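Local coordinates for protein congerin-1 (PDB 1C1L) that binds beta-galactosides such as lactose as a homodimeric galectin, although its physiological role is not yet known, at residues 10-14 / 117-121; 41-47 / 59-65; 87-91 / 101-105; 94-99 / 110-114. One frame throughout, in Å; residues are numbered along the deposited sequence.

Interaction 1 (10-14 / 117-121)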
loop_
_atom_site.group_PDB
_atom_site.type_symbol
_atom_site.label_atom_id
_atom_site.label_comp_id
_atom_site.label_asym_id
_atom_site.label_seq_id
_atom_site.Cartn_x
_atom_site.Cartn_y
_atom_site.Cartn_z
ATOM N N PHE A 10 6.430 -4.497 1.353
ATOM C CA PHE A 10 5.314 -5.355 1.690
ATOM C C PHE A 10 5.396 -6.719 1.022
ATOM O O PHE A 10 5.108 -6.848 -0.163
ATOM C CB PHE A 10 3.991 -4.661 1.307
ATOM C CG PHE A 10 3.480 -3.560 2.238
ATOM C CD1 PHE A 10 4.152 -3.203 3.418
ATOM C CD2 PHE A 10 2.291 -2.905 1.915
ATOM C CE1 PHE A 10 3.635 -2.213 4.247
ATOM C CE2 PHE A 10 1.780 -1.919 2.755
ATOM C CZ PHE A 10 2.450 -1.576 3.918
ATOM N N ASP A 11 5.864 -7.737 1.728
ATOM C CA ASP A 11 5.880 -9.090 1.202
ATOM C C ASP A 11 4.734 -9.807 1.863
ATOM O O ASP A 11 4.795 -10.182 3.037
ATOM C CB ASP A 11 7.148 -9.856 1.546
ATOM C CG ASP A 11 8.415 -9.315 0.934
ATOM O OD1 ASP A 11 8.378 -8.833 -0.187
ATOM O OD2 ASP A 11 9.450 -9.380 1.588
ATOM N N PHE A 12 3.650 -9.994 1.136
ATOM C CA PHE A 12 2.499 -10.671 1.690
ATOM C C PHE A 12 2.768 -12.163 1.569
ATOM O O PHE A 12 2.471 -12.803 0.556
ATOM C CB PHE A 12 1.242 -10.230 0.909
ATOM C CG PHE A 12 -0.056 -10.795 1.472
ATOM C CD1 PHE A 12 -0.179 -11.060 2.835
ATOM C CD2 PHE A 12 -1.125 -11.063 0.616
ATOM C CE1 PHE A 12 -1.356 -11.592 3.353
ATOM C CE2 PHE A 12 -2.307 -11.594 1.138
ATOM C CZ PHE A 12 -2.424 -11.859 2.503
ATOM N N THR A 13 3.433 -12.685 2.592
ATOM C CA THR A 13 3.792 -14.098 2.645
ATOM C C THR A 13 2.921 -14.783 3.680
ATOM O O THR A 13 2.170 -14.109 4.404
ATOM C CB THR A 13 5.284 -14.263 3.035
ATOM O OG1 THR A 13 5.489 -13.566 4.264
ATOM C CG2 THR A 13 6.215 -13.719 1.958
ATOM N N VAL A 14 3.020 -16.112 3.802
ATOM C CA VAL A 14 2.302 -16.837 4.831
ATOM C C VAL A 14 2.607 -16.249 6.210
ATOM O O VAL A 14 3.757 -15.961 6.552
ATOM C CB VAL A 14 2.722 -18.326 4.750
ATOM C CG1 VAL A 14 2.310 -19.069 6.018
ATOM C CG2 VAL A 14 2.064 -18.962 3.531
ATOM N N LYS A 117 0.016 -21.312 -2.817
ATOM C CA LYS A 117 0.826 -20.114 -2.870
ATOM C C LYS A 117 1.372 -19.787 -1.497
ATOM O O LYS A 117 0.708 -19.989 -0.488
ATOM C CB LYS A 117 0.011 -18.932 -3.371
ATOM C CG LYS A 117 -0.437 -19.108 -4.809
ATOM C CD LYS A 117 0.801 -19.285 -5.667
ATOM C CE LYS A 117 0.411 -19.082 -7.099
ATOM N NZ LYS A 117 1.631 -19.058 -7.874
ATOM N N GLU A 118 2.622 -19.333 -1.471
ATOM C CA GLU A 118 3.255 -18.899 -0.243
ATOM C C GLU A 118 3.668 -17.437 -0.281
ATOM O O GLU A 118 4.191 -16.917 0.708
ATOM C CB GLU A 118 4.478 -19.756 0.022
ATOM C CG GLU A 118 4.004 -21.127 0.469
ATOM C CD GLU A 118 5.096 -22.140 0.714
ATOM O OE1 GLU A 118 5.929 -22.359 -0.163
ATOM O OE2 GLU A 118 5.089 -22.717 1.794
ATOM N N PHE A 119 3.443 -16.778 -1.412
ATOM C CA PHE A 119 3.763 -15.375 -1.605
ATOM C C PHE A 119 2.777 -14.863 -2.658
ATOM O O PHE A 119 2.528 -15.576 -3.646
ATOM C CB PHE A 119 5.213 -15.228 -2.102
ATOM C CG PHE A 119 5.540 -13.791 -2.472
ATOM C CD1 PHE A 119 5.533 -12.801 -1.487
ATOM C CD2 PHE A 119 5.766 -13.452 -3.808
ATOM C CE1 PHE A 119 5.738 -11.477 -1.846
ATOM C CE2 PHE A 119 5.969 -12.121 -4.157
ATOM C CZ PHE A 119 5.955 -11.135 -3.177
ATOM N N LEU A 120 2.191 -13.678 -2.475
ATOM C CA LEU A 120 1.249 -13.110 -3.438
ATOM C C LEU A 120 1.685 -11.691 -3.792
ATOM O O LEU A 120 1.621 -10.809 -2.929
ATOM C CB LEU A 120 -0.163 -13.036 -2.875
ATOM C CG LEU A 120 -0.823 -14.365 -2.537
ATOM C CD1 LEU A 120 -2.117 -14.102 -1.804
ATOM C CD2 LEU A 120 -1.119 -15.144 -3.803
ATOM N N PRO A 121 2.172 -11.424 -5.005
ATOM C CA PRO A 121 2.730 -10.130 -5.412
ATOM C C PRO A 121 1.753 -9.053 -5.851
ATOM O O PRO A 121 2.148 -7.902 -6.042
ATOM C CB PRO A 121 3.690 -10.503 -6.507
ATOM C CG PRO A 121 2.924 -11.591 -7.216
ATOM C CD PRO A 121 2.418 -12.418 -6.049
HETATM O O HOH W 1 3.498 -9.223 -1.497
HETATM O O HOH W 2 5.420 -18.141 2.957
#
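Two loop segments, 10-14 and 117-121, run side by side in opposite directions, joined by a single beta bridge between T13 and F119, whose CA atoms are 4.4 Å apart. The backbone bonds flank that bridge. L120 N donates to F12 O at 3.2 Å, and V14 N makes a weak bond to E118 O at 3.4 Å. Two CA-H...O contacts add to them: F119 CA lies 3.6 Å from F12 O, and T13 CA 3.4 Å from E118 O. F12 is the centre of an inverse gamma turn, closed by a weak bond from T13 N to D11 O (2.9 Å).

Water 1 extends the pairing, accepting from F12 N (2.7 Å) and donating to L120 O (2.8 Å). Water 2 bridges the weak pair, accepting from V14 N (3.3 Å) and donating to E118 O (2.8 Å).

F12 CE2 meets L120 CD1 at 3.9 Å. T13 CG2 approaches the edge of the F119 ring, 3.6 Å from CD1, and D11 CA lies near the same edge, 3.9 Å from CE1.

The contact borders the dimer interface, where G4 N of the second subunit donates to D11 OD1 and F119 packs on the same glycine. On the inner side, F12 packs on L92 and L136 and meets Y94 edge-to-face. This sets the paired loops of the galectin beta sandwich against strands 87-94 and 129-136, while L120 touches S43 of strand 41-52.

Interaction 2 (41-47 / 59-65); sequences SLSLHLD and IVMNSTL. With GAL (beta-D-galactopyranose), chain B.
This is an antiparallel strand pairing within the hairpin of strands 41-52 and 55-64, on the sugar-binding sheet of the galectin beta sandwich. Segments 44-47 and 59-64 have axes 4.7 Å apart at closest, at 155°. Hydrogen-bonded pairs are L42-T64 (L42 N to T64 O 2.8 Å, T64 N to L42 O 3.2 Å), H45-N62 (H45 N to N62 O 2.8 Å, N62 N to H45 O 3.1 Å) and D47-V60 (D47 N to V60 O 2.8 Å, V60 N to D47 O 2.9 Å); L46-M61 is non-hydrogen-bonded. Between L42 and H45 the register shifts by one, as S43 (phi/psi -78/-29) and L44 form a classic bulge opposite V35. L46 (t, p) brings CD1 3.6 Å from both I59 CG2 and M61 CG, on the face turned to the other sheet. H45, D47, V60 and N62 point to the galactose face. H45 (chi1 t) hydrogen-bonds galactose O4 through NE2 at 2.7 Å. N62 (chi1 t) donates from ND2 to O6 at 2.9 Å. D47 OD2 makes salt bridges with R30 and R49, which also bond the sugar. The H45 bond reads the axial O4 that sets galactose apart from glucose, consistent with beta-galactoside binding.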
loop_
_atom_site.group_PDB
_atom_site.type_symbol
_atom_site.label_atom_id
_atom_site.label_comp_id
_atom_site.label_asym_id
_atom_site.label_seq_id
_atom_site.Cartn_x
_atom_site.Cartn_y
_atom_site.Cartn_z
ATOM N N SER A 41 -4.476 -13.987 -12.928
ATOM C CA SER A 41 -4.141 -15.175 -12.191
ATOM C C SER A 41 -4.312 -14.769 -10.735
ATOM O O SER A 41 -3.461 -14.127 -10.092
ATOM C CB SER A 41 -2.719 -15.538 -12.585
ATOM O OG SER A 41 -2.426 -16.839 -12.140
ATOM N N LEU A 42 -5.483 -15.126 -10.214
ATOM C CA LEU A 42 -5.884 -14.715 -8.889
ATOM C C LEU A 42 -6.093 -15.888 -7.954
ATOM O O LEU A 42 -6.830 -16.824 -8.308
ATOM C CB LEU A 42 -7.184 -13.920 -8.982
ATOM C CG LEU A 42 -7.163 -12.631 -9.789
ATOM C CD1 LEU A 42 -8.569 -12.089 -9.893
ATOM C CD2 LEU A 42 -6.238 -11.626 -9.121
ATOM N N SER A 43 -5.448 -15.886 -6.777
ATOM C CA SER A 43 -5.717 -16.901 -5.768
ATOM C C SER A 43 -7.013 -16.592 -5.018
ATOM O O SER A 43 -7.687 -17.518 -4.558
ATOM C CB SER A 43 -4.567 -16.983 -4.767
ATOM O OG SER A 43 -3.470 -17.652 -5.359
ATOM N N LEU A 44 -7.426 -15.338 -4.872
ATOM C CA LEU A 44 -8.677 -15.035 -4.204
ATOM C C LEU A 44 -9.301 -13.823 -4.859
ATOM O O LEU A 44 -8.639 -12.801 -5.077
ATOM C CB LEU A 44 -8.447 -14.756 -2.701
ATOM C CG LEU A 44 -9.676 -14.309 -1.889
ATOM C CD1 LEU A 44 -10.699 -15.422 -1.803
ATOM C CD2 LEU A 44 -9.223 -13.870 -0.509
ATOM N N HIS A 45 -10.567 -14.007 -5.231
ATOM C CA HIS A 45 -11.422 -12.957 -5.748
ATOM C C HIS A 45 -12.528 -12.941 -4.713
ATOM O O HIS A 45 -13.241 -13.941 -4.579
ATOM C CB HIS A 45 -11.982 -13.343 -7.119
ATOM C CG HIS A 45 -13.117 -12.463 -7.638
ATOM N ND1 HIS A 45 -13.075 -11.248 -8.153
ATOM C CD2 HIS A 45 -14.423 -12.890 -7.738
ATOM C CE1 HIS A 45 -14.274 -10.909 -8.551
ATOM N NE2 HIS A 45 -15.077 -11.902 -8.291
ATOM N N LEU A 46 -12.704 -11.855 -3.964
ATOM C CA LEU A 46 -13.697 -11.769 -2.911
ATOM C C LEU A 46 -14.671 -10.702 -3.352
ATOM O O LEU A 46 -14.362 -9.507 -3.300
ATOM C CB LEU A 46 -13.005 -11.376 -1.600
ATOM C CG LEU A 46 -13.913 -11.027 -0.413
ATOM C CD1 LEU A 46 -14.652 -12.258 0.069
ATOM C CD2 LEU A 46 -13.079 -10.434 0.689
ATOM N N ASP A 47 -15.839 -11.122 -3.827
ATOM C CA ASP A 47 -16.816 -10.224 -4.406
ATOM C C ASP A 47 -18.016 -9.973 -3.491
ATOM O O ASP A 47 -18.693 -10.916 -3.065
ATOM C CB ASP A 47 -17.259 -10.833 -5.744
ATOM C CG ASP A 47 -17.836 -9.854 -6.749
ATOM O OD1 ASP A 47 -17.543 -8.665 -6.722
ATOM O OD2 ASP A 47 -18.591 -10.300 -7.593
ATOM N N ILE A 59 -21.861 -12.662 -0.863
ATOM C CA ILE A 59 -20.408 -12.680 -0.994
ATOM C C ILE A 59 -20.133 -13.901 -1.855
ATOM O O ILE A 59 -20.632 -15.003 -1.578
ATOM C CB ILE A 59 -19.689 -12.878 0.367
ATOM C CG1 ILE A 59 -19.935 -11.704 1.301
ATOM C CG2 ILE A 59 -18.178 -13.024 0.112
ATOM C CD1 ILE A 59 -19.546 -12.039 2.756
ATOM N N VAL A 60 -19.341 -13.710 -2.898
ATOM C CA VAL A 60 -18.923 -14.768 -3.788
ATOM C C VAL A 60 -17.400 -14.790 -3.744
ATOM O O VAL A 60 -16.752 -13.758 -3.954
ATOM C CB VAL A 60 -19.389 -14.497 -5.232
ATOM C CG1 VAL A 60 -18.849 -15.568 -6.171
ATOM C CG2 VAL A 60 -20.914 -14.497 -5.291
ATOM N N MET A 61 -16.829 -15.950 -3.511
ATOM C CA MET A 61 -15.392 -16.157 -3.493
ATOM C C MET A 61 -15.034 -17.157 -4.575
ATOM O O MET A 61 -15.731 -18.165 -4.782
ATOM C CB MET A 61 -14.954 -16.704 -2.152
ATOM C CG MET A 61 -15.162 -15.696 -1.042
ATOM S SD MET A 61 -14.738 -16.403 0.561
ATOM C CE MET A 61 -16.296 -17.155 0.931
ATOM N N ASN A 62 -13.950 -16.878 -5.286
ATOM C CA ASN A 62 -13.503 -17.761 -6.333
ATOM C C ASN A 62 -12.039 -17.458 -6.632
ATOM O O ASN A 62 -11.446 -16.579 -5.986
ATOM C CB ASN A 62 -14.361 -17.531 -7.567
ATOM C CG ASN A 62 -14.462 -18.768 -8.448
ATOM O OD1 ASN A 62 -13.714 -19.740 -8.320
ATOM N ND2 ASN A 62 -15.373 -18.767 -9.410
ATOM N N SER A 63 -11.475 -18.161 -7.600
ATOM C CA SER A 63 -10.133 -17.974 -8.109
ATOM C C SER A 63 -10.185 -18.204 -9.619
ATOM O O SER A 63 -11.202 -18.661 -10.177
ATOM C CB SER A 63 -9.216 -18.984 -7.429
ATOM O OG SER A 63 -9.556 -20.322 -7.758
ATOM N N THR A 64 -9.098 -17.853 -10.305
ATOM C CA THR A 64 -8.980 -18.073 -11.728
ATOM C C THR A 64 -7.503 -18.084 -12.097
ATOM O O THR A 64 -6.687 -17.341 -11.538
ATOM C CB THR A 64 -9.710 -16.967 -12.544
ATOM O OG1 THR A 64 -9.520 -17.367 -13.898
ATOM C CG2 THR A 64 -9.242 -15.534 -12.287
ATOM N N LEU A 65 -7.177 -18.960 -13.023
ATOM C CA LEU A 65 -5.861 -19.002 -13.626
ATOM C C LEU A 65 -5.915 -18.396 -15.016
ATOM O O LEU A 65 -4.883 -18.246 -15.672
ATOM C CB LEU A 65 -5.387 -20.447 -13.691
ATOM C CG LEU A 65 -5.008 -21.130 -12.376
ATOM C CD1 LEU A 65 -4.685 -22.591 -12.623
ATOM C CD2 LEU A 65 -3.830 -20.392 -11.749
HETATM C C1 GAL B . -18.828 -14.160 -12.426
HETATM C C2 GAL B . -18.554 -12.668 -12.615
HETATM C C3 GAL B . -17.074 -12.358 -12.377
HETATM C C4 GAL B . -16.608 -12.932 -11.026
HETATM C C5 GAL B . -16.997 -14.400 -10.920
HETATM C C6 GAL B . -16.651 -14.988 -9.568
HETATM O O2 GAL B . -18.910 -12.298 -13.941
HETATM O O3 GAL B . -16.892 -10.952 -12.403
HETATM O O4 GAL B . -17.212 -12.183 -9.983
HETATM O O5 GAL B . -18.420 -14.572 -11.128
HETATM O O6 GAL B . -16.971 -16.356 -9.525
#

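Interaction 3 (87-91 / 101-105); sequences YFEIT and IDILD
E89, L104 and T91 bury much of the surface here. Strand 87-91 is extended throughout. Its axis passes 4.7 Å from that of 101-103, antiparallel at 158°. E89 O accepts from L104 N at 3.0 Å, and the L104 side chain (t, p) points toward the other strand, bringing CD2 3.8 Å from E89 OE1. E89 (chi1 m) takes a hydrogen bond at OE2 from Y87 OH (2.7 Å). Water 3 accepts from E89 N (3.2 Å) and donates to L104 O (2.8 Å). T91 and D102 form a hydrogen-bonded pair: T91 N to D102 O is 2.9 Å, D102 N to T91 O 2.8 Å. These strands form a hairpin in one sheet of the galectin sandwich. I90 and I103, a non-hydrogen-bonded pair with CA atoms 4.5 Å apart, face the other sheet, where I90 meets L46 and I103 meets H48. Both are m, t; I90 CG1 lies 4.2 Å from I103 CG1, and I90 CG2 3.9 Å from I101 CG2. T91 turns to the other face, where OG1 bonds T19 OG1.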
loop_
_atom_site.group_PDB
_atom_site.type_symbol
_atom_site.label_atom_id
_atom_site.label_comp_id
_atom_site.label_asym_id
_atom_site.label_seq_id
_atom_site.Cartn_x
_atom_site.Cartn_y
_atom_site.Cartn_z
ATOM N N TYR A 87 -17.220 3.134 4.822
ATOM C CA TYR A 87 -15.820 2.783 4.911
ATOM C C TYR A 87 -15.780 1.280 5.225
ATOM O O TYR A 87 -16.608 0.804 6.004
ATOM C CB TYR A 87 -15.171 3.554 6.083
ATOM C CG TYR A 87 -13.723 3.134 6.293
ATOM C CD1 TYR A 87 -12.758 3.552 5.385
ATOM C CD2 TYR A 87 -13.382 2.295 7.359
ATOM C CE1 TYR A 87 -11.445 3.129 5.528
ATOM C CE2 TYR A 87 -12.064 1.871 7.505
ATOM C CZ TYR A 87 -11.110 2.296 6.582
ATOM O OH TYR A 87 -9.795 1.908 6.703
ATOM N N PHE A 88 -14.865 0.479 4.673
ATOM C CA PHE A 88 -14.747 -0.931 5.005
ATOM C C PHE A 88 -13.269 -1.233 5.227
ATOM O O PHE A 88 -12.390 -0.511 4.742
ATOM C CB PHE A 88 -15.268 -1.841 3.855
ATOM C CG PHE A 88 -14.411 -1.805 2.595
ATOM C CD1 PHE A 88 -14.616 -0.797 1.650
ATOM C CD2 PHE A 88 -13.372 -2.735 2.416
ATOM C CE1 PHE A 88 -13.779 -0.710 0.540
ATOM C CE2 PHE A 88 -12.539 -2.640 1.307
ATOM C CZ PHE A 88 -12.739 -1.625 0.369
ATOM N N GLU A 89 -13.012 -2.318 5.946
ATOM C CA GLU A 89 -11.681 -2.893 6.077
ATOM C C GLU A 89 -11.852 -4.397 6.048
ATOM O O GLU A 89 -12.780 -4.944 6.681
ATOM C CB GLU A 89 -10.987 -2.617 7.389
ATOM C CG GLU A 89 -10.337 -1.261 7.391
ATOM C CD GLU A 89 -9.670 -0.830 8.689
ATOM O OE1 GLU A 89 -9.526 -1.631 9.613
ATOM O OE2 GLU A 89 -9.283 0.327 8.778
ATOM N N ILE A 90 -10.996 -5.057 5.293
ATOM C CA ILE A 90 -10.969 -6.502 5.233
ATOM C C ILE A 90 -9.512 -6.914 5.429
ATOM O O ILE A 90 -8.615 -6.388 4.760
ATOM C CB ILE A 90 -11.513 -6.979 3.860
ATOM C CG1 ILE A 90 -12.966 -6.563 3.661
ATOM C CG2 ILE A 90 -11.379 -8.498 3.810
ATOM C CD1 ILE A 90 -13.387 -6.707 2.186
ATOM N N THR A 91 -9.254 -7.833 6.346
ATOM C CA THR A 91 -7.920 -8.361 6.580
ATOM C C THR A 91 -7.838 -9.788 6.066
ATOM O O THR A 91 -8.677 -10.649 6.361
ATOM C CB THR A 91 -7.576 -8.364 8.072
ATOM O OG1 THR A 91 -7.692 -7.019 8.500
ATOM C CG2 THR A 91 -6.181 -8.935 8.367
ATOM N N ILE A 101 -10.251 -14.777 5.914
ATOM C CA ILE A 101 -10.795 -13.472 5.570
ATOM C C ILE A 101 -11.512 -12.924 6.783
ATOM O O ILE A 101 -12.493 -13.494 7.278
ATOM C CB ILE A 101 -11.755 -13.621 4.373
ATOM C CG1 ILE A 101 -11.012 -14.215 3.175
ATOM C CG2 ILE A 101 -12.343 -12.255 4.000
ATOM C CD1 ILE A 101 -11.862 -15.134 2.275
ATOM N N ASP A 102 -11.024 -11.833 7.321
ATOM C CA ASP A 102 -11.640 -11.228 8.472
ATOM C C ASP A 102 -12.215 -9.890 8.041
ATOM O O ASP A 102 -11.482 -8.923 7.814
ATOM C CB ASP A 102 -10.556 -11.086 9.552
ATOM C CG ASP A 102 -10.954 -10.452 10.874
ATOM O OD1 ASP A 102 -11.834 -9.596 10.931
ATOM O OD2 ASP A 102 -10.356 -10.810 11.881
ATOM N N ILE A 103 -13.544 -9.806 7.964
ATOM C CA ILE A 103 -14.183 -8.555 7.617
ATOM C C ILE A 103 -14.448 -7.790 8.910
ATOM O O ILE A 103 -14.965 -8.326 9.897
ATOM C CB ILE A 103 -15.487 -8.859 6.849
ATOM C CG1 ILE A 103 -15.131 -9.604 5.573
ATOM C CG2 ILE A 103 -16.235 -7.567 6.522
ATOM C CD1 ILE A 103 -16.346 -10.246 4.895
ATOM N N LEU A 104 -14.007 -6.539 8.964
ATOM C CA LEU A 104 -14.181 -5.735 10.159
ATOM C C LEU A 104 -15.661 -5.539 10.418
ATOM O O LEU A 104 -16.395 -5.105 9.529
ATOM C CB LEU A 104 -13.522 -4.396 9.989
ATOM C CG LEU A 104 -13.611 -3.448 11.164
ATOM C CD1 LEU A 104 -12.794 -3.984 12.328
ATOM C CD2 LEU A 104 -13.150 -2.084 10.698
ATOM N N ASP A 105 -16.038 -5.835 11.656
ATOM C CA ASP A 105 -17.415 -5.865 12.141
ATOM C C ASP A 105 -18.311 -6.860 11.414
ATOM O O ASP A 105 -19.538 -6.833 11.520
ATOM C CB ASP A 105 -18.032 -4.455 12.038
ATOM C CG ASP A 105 -17.328 -3.411 12.889
ATOM O OD1 ASP A 105 -16.974 -3.704 14.030
ATOM O OD2 ASP A 105 -17.136 -2.297 12.398
HETATM O O HOH W 3 -15.690 -3.305 7.477
HETATM O O HOH W 4 -10.472 -6.006 9.126
#

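Interaction 4 (94-99 / 110-114)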
loop_
_atom_site.group_PDB
_atom_site.type_symbol
_atom_site.label_atom_id
_atom_site.label_comp_id
_atom_site.label_asym_id
_atom_site.label_seq_id
_atom_site.Cartn_x
_atom_site.Cartn_y
_atom_site.Cartn_z
ATOM N N TYR A 94 -3.117 -16.063 5.164
ATOM C CA TYR A 94 -3.238 -17.376 4.579
ATOM C C TYR A 94 -2.105 -18.278 5.014
ATOM O O TYR A 94 -1.072 -17.821 5.521
ATOM C CB TYR A 94 -3.245 -17.264 3.051
ATOM C CG TYR A 94 -1.984 -16.719 2.396
ATOM C CD1 TYR A 94 -1.691 -15.349 2.398
ATOM C CD2 TYR A 94 -1.144 -17.621 1.755
ATOM C CE1 TYR A 94 -0.548 -14.890 1.739
ATOM C CE2 TYR A 94 -0.006 -17.169 1.097
ATOM C CZ TYR A 94 0.277 -15.809 1.093
ATOM O OH TYR A 94 1.369 -15.389 0.375
ATOM N N ASP A 95 -2.324 -19.569 4.898
ATOM C CA ASP A 95 -1.236 -20.508 5.035
ATOM C C ASP A 95 -1.264 -21.336 3.749
ATOM O O ASP A 95 -2.062 -21.030 2.857
ATOM C CB ASP A 95 -1.440 -21.347 6.305
ATOM C CG ASP A 95 -2.763 -22.069 6.484
ATOM O OD1 ASP A 95 -3.340 -22.579 5.529
ATOM O OD2 ASP A 95 -3.200 -22.136 7.619
ATOM N N ILE A 96 -0.541 -22.456 3.649
ATOM C CA ILE A 96 -0.466 -23.234 2.416
ATOM C C ILE A 96 -1.813 -23.883 2.065
ATOM O O ILE A 96 -2.063 -24.192 0.902
ATOM C CB ILE A 96 0.707 -24.296 2.591
ATOM C CG1 ILE A 96 1.036 -25.022 1.286
ATOM C CG2 ILE A 96 0.296 -25.355 3.591
ATOM C CD1 ILE A 96 1.897 -24.222 0.306
ATOM N N ASN A 97 -2.721 -24.023 3.027
ATOM C CA ASN A 97 -4.027 -24.664 2.833
ATOM C C ASN A 97 -5.213 -23.744 2.635
ATOM O O ASN A 97 -6.112 -24.030 1.847
ATOM C CB ASN A 97 -4.407 -25.528 4.009
ATOM C CG ASN A 97 -3.364 -26.563 4.338
ATOM O OD1 ASN A 97 -2.853 -27.243 3.455
ATOM N ND2 ASN A 97 -2.980 -26.712 5.598
ATOM N N LYS A 98 -5.280 -22.635 3.368
ATOM C CA LYS A 98 -6.436 -21.753 3.394
ATOM C C LYS A 98 -6.093 -20.273 3.482
ATOM O O LYS A 98 -5.028 -19.891 3.983
ATOM C CB LYS A 98 -7.321 -22.025 4.599
ATOM C CG LYS A 98 -7.890 -23.419 4.742
ATOM C CD LYS A 98 -8.570 -23.501 6.087
ATOM C CE LYS A 98 -8.979 -24.939 6.337
ATOM N NZ LYS A 98 -9.672 -25.092 7.604
ATOM N N PHE A 99 -7.024 -19.486 2.984
ATOM C CA PHE A 99 -7.094 -18.052 3.163
ATOM C C PHE A 99 -8.078 -17.880 4.300
ATOM O O PHE A 99 -9.076 -18.610 4.429
ATOM C CB PHE A 99 -7.674 -17.305 1.973
ATOM C CG PHE A 99 -6.660 -17.174 0.864
ATOM C CD1 PHE A 99 -6.515 -18.189 -0.082
ATOM C CD2 PHE A 99 -5.837 -16.038 0.821
ATOM C CE1 PHE A 99 -5.541 -18.076 -1.071
ATOM C CE2 PHE A 99 -4.867 -15.937 -0.172
ATOM C CZ PHE A 99 -4.718 -16.952 -1.111
ATOM N N GLU A 110 -13.298 -18.567 5.325
ATOM C CA GLU A 110 -12.112 -19.285 4.893
ATOM C C GLU A 110 -12.355 -19.645 3.455
ATOM O O GLU A 110 -13.509 -19.773 3.039
ATOM C CB GLU A 110 -11.909 -20.573 5.625
ATOM C CG GLU A 110 -11.495 -20.324 7.053
ATOM C CD GLU A 110 -11.466 -21.557 7.940
ATOM O OE1 GLU A 110 -11.709 -22.670 7.476
ATOM O OE2 GLU A 110 -11.198 -21.394 9.124
ATOM N N PHE A 111 -11.277 -19.811 2.714
ATOM C CA PHE A 111 -11.376 -20.191 1.317
ATOM C C PHE A 111 -10.140 -21.031 1.027
ATOM O O PHE A 111 -9.092 -20.722 1.603
ATOM C CB PHE A 111 -11.396 -18.934 0.436
ATOM C CG PHE A 111 -11.599 -19.222 -1.047
ATOM C CD1 PHE A 111 -12.853 -19.603 -1.527
ATOM C CD2 PHE A 111 -10.524 -19.102 -1.927
ATOM C CE1 PHE A 111 -13.023 -19.870 -2.891
ATOM C CE2 PHE A 111 -10.702 -19.371 -3.286
ATOM C CZ PHE A 111 -11.950 -19.754 -3.765
ATOM N N PRO A 112 -10.141 -22.091 0.215
ATOM C CA PRO A 112 -8.947 -22.870 -0.047
ATOM C C PRO A 112 -7.865 -22.074 -0.751
ATOM O O PRO A 112 -8.128 -21.176 -1.551
ATOM C CB PRO A 112 -9.425 -24.060 -0.858
ATOM C CG PRO A 112 -10.731 -23.607 -1.454
ATOM C CD PRO A 112 -11.321 -22.711 -0.379
ATOM N N ASN A 113 -6.626 -22.422 -0.441
ATOM C CA ASN A 113 -5.488 -21.875 -1.154
ATOM C C ASN A 113 -5.312 -22.916 -2.248
ATOM O O ASN A 113 -4.548 -23.884 -2.165
ATOM C CB ASN A 113 -4.257 -21.814 -0.249
ATOM C CG ASN A 113 -3.010 -21.237 -0.899
ATOM O OD1 ASN A 113 -2.900 -21.137 -2.127
ATOM N ND2 ASN A 113 -2.011 -20.815 -0.143
ATOM N N ARG A 114 -6.057 -22.732 -3.328
ATOM C CA ARG A 114 -6.101 -23.681 -4.434
ATOM C C ARG A 114 -4.788 -23.959 -5.145
ATOM O O ARG A 114 -4.507 -25.081 -5.569
ATOM C CB ARG A 114 -7.140 -23.181 -5.433
ATOM C CG ARG A 114 -8.528 -23.322 -4.832
ATOM C CD ARG A 114 -9.598 -22.734 -5.727
ATOM N NE ARG A 114 -10.924 -23.112 -5.265
ATOM C CZ ARG A 114 -12.050 -22.593 -5.770
ATOM N NH1 ARG A 114 -12.058 -21.646 -6.707
ATOM N NH2 ARG A 114 -13.204 -23.025 -5.276
HETATM O O HOH W 5 -3.009 -25.820 -1.044
#
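The contact lies in the beta hairpin of strands 98-103 and 108-112, with the turn that leads into the first. F99 and F111 are an antiparallel hydrogen-bonded pair: F99 N donates to F111 O at 2.8 Å and F111 N to F99 O at 3.0 Å. K98 and P112 form the next pair, non-hydrogen-bonded, with CA atoms 4.4 Å apart. Beyond it, N113 N donates to N97 O at 2.8 Å.

N113 has the largest area covered by the other segment. Its side chain points toward the 94-99 turn, and ND2 donates to D95 O at 3.0 Å and also bonds K117 O. Water 5 donates to I96 O and to N113 O, each at 2.7 Å.

F99 CB is 4.3 Å from F111 CB, its CE1 is 3.8 Å from N113 CA, and its ring edge faces the carbonyl oxygens of F111 and P112. On the exposed side, K98 NZ forms a salt bridge with E110 OE1 at 3.2 Å.

D95 OD1 accepts from N97 N (3.0 Å) and K98 N (2.9 Å), and D95 N donates to K98 O (2.9 Å). D95 OD2 bonds Y100 OH. An aspartate whose OD1 accepts from backbone NH groups two and three residues on is the mark of an Asx turn and Asx motif, here in the link from strand 87-94 to strand 98-103.

From the N terminus, 10-14 leads off interaction 1, whose partner 117-121 comes 103 residues later. The long loop it closes encloses the other three contacts. Interaction 2 closes first, a hairpin in the sheet that carries the sugar. Interactions 3 and 4 follow in series with it but cross each other, since 94-99 falls between 87-91 and 101-105. They share strand 98-103 and so join three neighbouring strands of the other sheet. I101 and F111 pack on the 41-47 and 59-65 hairpin, linking the two sheets. R114 of interaction 4 bonds N62 and S63. Y94 bonds F12 O, tying interaction 4 to interaction 1.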